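Local coordinates for protein peptide amidase (Stenotrophomonas maltophilia, PDB 1M22) that probably hydrolyses amide bonds, as a peptide amidase of the amidase signature family with a serine nucleophile, at residues 442-447 / 465-470. Sequence-based numbering, arbitrary orientation.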
loop_
_atom_site.group_PDB
_atom_site.type_symbol
_atom_site.label_atom_id
_atom_site.label_comp_id
_atom_site.label_asym_id
_atom_site.label_seq_id
_atom_site.Cartn_x
_atom_site.Cartn_y
_atom_site.Cartn_z
ATOM N N ALA A 442 -12.338 -7.691 -6.105
ATOM C CA ALA A 442 -12.517 -9.108 -5.799
ATOM C C ALA A 442 -11.999 -9.438 -4.404
ATOM O O ALA A 442 -12.357 -10.467 -3.835
ATOM C CB ALA A 442 -11.781 -9.959 -6.825
ATOM N N GLY A 443 -11.160 -8.559 -3.856
ATOM C CA GLY A 443 -10.571 -8.802 -2.550
ATOM C C GLY A 443 -9.435 -9.804 -2.693
ATOM O O GLY A 443 -9.069 -10.488 -1.733
ATOM N N TYR A 444 -8.880 -9.881 -3.901
ATOM C CA TYR A 444 -7.793 -10.805 -4.227
ATOM C C TYR A 444 -6.431 -10.121 -4.150
ATOM O O TYR A 444 -6.334 -8.901 -4.249
ATOM C CB TYR A 444 -7.995 -11.369 -5.634
ATOM C CG TYR A 444 -9.155 -12.332 -5.789
ATOM C CD1 TYR A 444 -9.992 -12.650 -4.714
ATOM C CD2 TYR A 444 -9.414 -12.926 -7.020
ATOM C CE1 TYR A 444 -11.061 -13.546 -4.875
ATOM C CE2 TYR A 444 -10.476 -13.814 -7.188
ATOM C CZ TYR A 444 -11.289 -14.117 -6.114
ATOM O OH TYR A 444 -12.327 -15.006 -6.289
ATOM N N PRO A 445 -5.354 -10.905 -4.007
ATOM C CA PRO A 445 -4.013 -10.322 -3.917
ATOM C C PRO A 445 -3.424 -9.779 -5.216
ATOM O O PRO A 445 -3.646 -10.321 -6.302
ATOM C CB PRO A 445 -3.184 -11.469 -3.346
ATOM C CG PRO A 445 -3.814 -12.671 -4.004
ATOM C CD PRO A 445 -5.303 -12.376 -3.874
ATOM N N SER A 446 -2.677 -8.690 -5.082
ATOM C CA SER A 446 -1.999 -8.063 -6.208
ATOM C C SER A 446 -0.637 -7.598 -5.706
ATOM O O SER A 446 -0.468 -7.314 -4.521
ATOM C CB SER A 446 -2.816 -6.895 -6.769
ATOM O OG SER A 446 -3.020 -5.882 -5.808
ATOM N N LEU A 447 0.332 -7.523 -6.611
ATOM C CA LEU A 447 1.693 -7.161 -6.239
ATOM C C LEU A 447 2.386 -6.514 -7.426
ATOM O O LEU A 447 2.403 -7.084 -8.520
ATOM C CB LEU A 447 2.430 -8.444 -5.834
ATOM C CG LEU A 447 3.788 -8.474 -5.126
ATOM C CD1 LEU A 447 4.125 -9.918 -4.764
ATOM C CD2 LEU A 447 4.862 -7.887 -6.019
ATOM N N GLY A 465 -3.568 -12.593 -8.551
ATOM C CA GLY A 465 -3.906 -13.999 -8.418
ATOM C C GLY A 465 -5.231 -14.172 -7.706
ATOM O O GLY A 465 -5.875 -13.190 -7.335
ATOM N N THR A 466 -5.651 -15.417 -7.507
ATOM C CA THR A 466 -6.910 -15.661 -6.822
ATOM C C THR A 466 -6.705 -15.540 -5.310
ATOM O O THR A 466 -5.581 -15.386 -4.830
ATOM C CB THR A 466 -7.484 -17.053 -7.178
ATOM O OG1 THR A 466 -8.836 -17.141 -6.710
ATOM C CG2 THR A 466 -6.657 -18.163 -6.544
ATOM N N ALA A 467 -7.796 -15.601 -4.556
ATOM C CA ALA A 467 -7.719 -15.481 -3.110
ATOM C C ALA A 467 -6.685 -16.410 -2.479
ATOM O O ALA A 467 -6.570 -17.580 -2.851
ATOM C CB ALA A 467 -9.092 -15.743 -2.493
ATOM N N TRP A 468 -5.927 -15.861 -1.532
ATOM C CA TRP A 468 -4.923 -16.596 -0.766
ATOM C C TRP A 468 -3.709 -17.097 -1.544
ATOM O O TRP A 468 -2.972 -17.955 -1.055
ATOM C CB TRP A 468 -5.600 -17.768 -0.037
ATOM C CG TRP A 468 -6.913 -17.382 0.601
ATOM C CD1 TRP A 468 -8.156 -17.850 0.269
ATOM C CD2 TRP A 468 -7.116 -16.410 1.637
ATOM N NE1 TRP A 468 -9.117 -17.226 1.029
ATOM C CE2 TRP A 468 -8.507 -16.337 1.876
ATOM C CE3 TRP A 468 -6.257 -15.592 2.385
ATOM C CZ2 TRP A 468 -9.061 -15.479 2.834
ATOM C CZ3 TRP A 468 -6.810 -14.736 3.338
ATOM C CH2 TRP A 468 -8.199 -14.689 3.551
ATOM N N SER A 469 -3.475 -16.547 -2.733
ATOM C CA SER A 469 -2.339 -16.975 -3.547
ATOM C C SER A 469 -1.053 -16.177 -3.313
ATOM O O SER A 469 -0.144 -16.217 -4.143
ATOM C CB SER A 469 -2.708 -16.924 -5.037
ATOM O OG SER A 469 -2.962 -15.601 -5.471
ATOM N N GLU A 470 -0.963 -15.470 -2.188
ATOM C CA GLU A 470 0.238 -14.686 -1.893
ATOM C C GLU A 470 1.538 -15.483 -1.995
ATOM O O GLU A 470 2.522 -14.988 -2.534
ATOM C CB GLU A 470 0.162 -14.050 -0.501
ATOM C CG GLU A 470 -0.878 -12.950 -0.350
ATOM C CD GLU A 470 -2.266 -13.482 -0.072
ATOM O OE1 GLU A 470 -2.430 -14.709 0.126
ATOM O OE2 GLU A 470 -3.195 -12.660 -0.036
#
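The Y444 ring lies against the T466–A467 peptide, with A467 N over its centre, 3.6 Å above the plane, and T466 C on the same side but shifted toward the rim. A442 CB sits over the centre of the opposite face. A467 CB touches Y444 CE1 at 3.8 Å, and T466 OG1 approaches Y444 CE2; Y444 OH and T466 OG1 both hydrogen-bond the D402 carboxylate, on helix 383-407. Y444 CG is anti to its own carbonyl carbon and beside the backbone N (chi1 -70°).

Here helix 436-442, closed by a Schellman motif with G443 as C', gives way to strand 446-454 of the central sheet, while 465-470 leads from the antiparallel neighbour 457-464 into helix 470-484. G465 N donates to P445 O (3.2 Å, N-H...O angle 163°), carrying the pairing of these strands past their ends.

P445 packs against the type II turn T466–S469: P445 CD is 3.2 Å from T466 O, and P445 CG is 3.4 Å from S469 OG. T466 O accepts S469 N and, in the carbonyl plane on a lone pair, S469 OG at 2.7 Å. A bend at chi2 (83°) turns E470 CD out of the extended line; E470 OE2 lies 3.5 Å from P445 CB and is also hydrogen-bonded to T205.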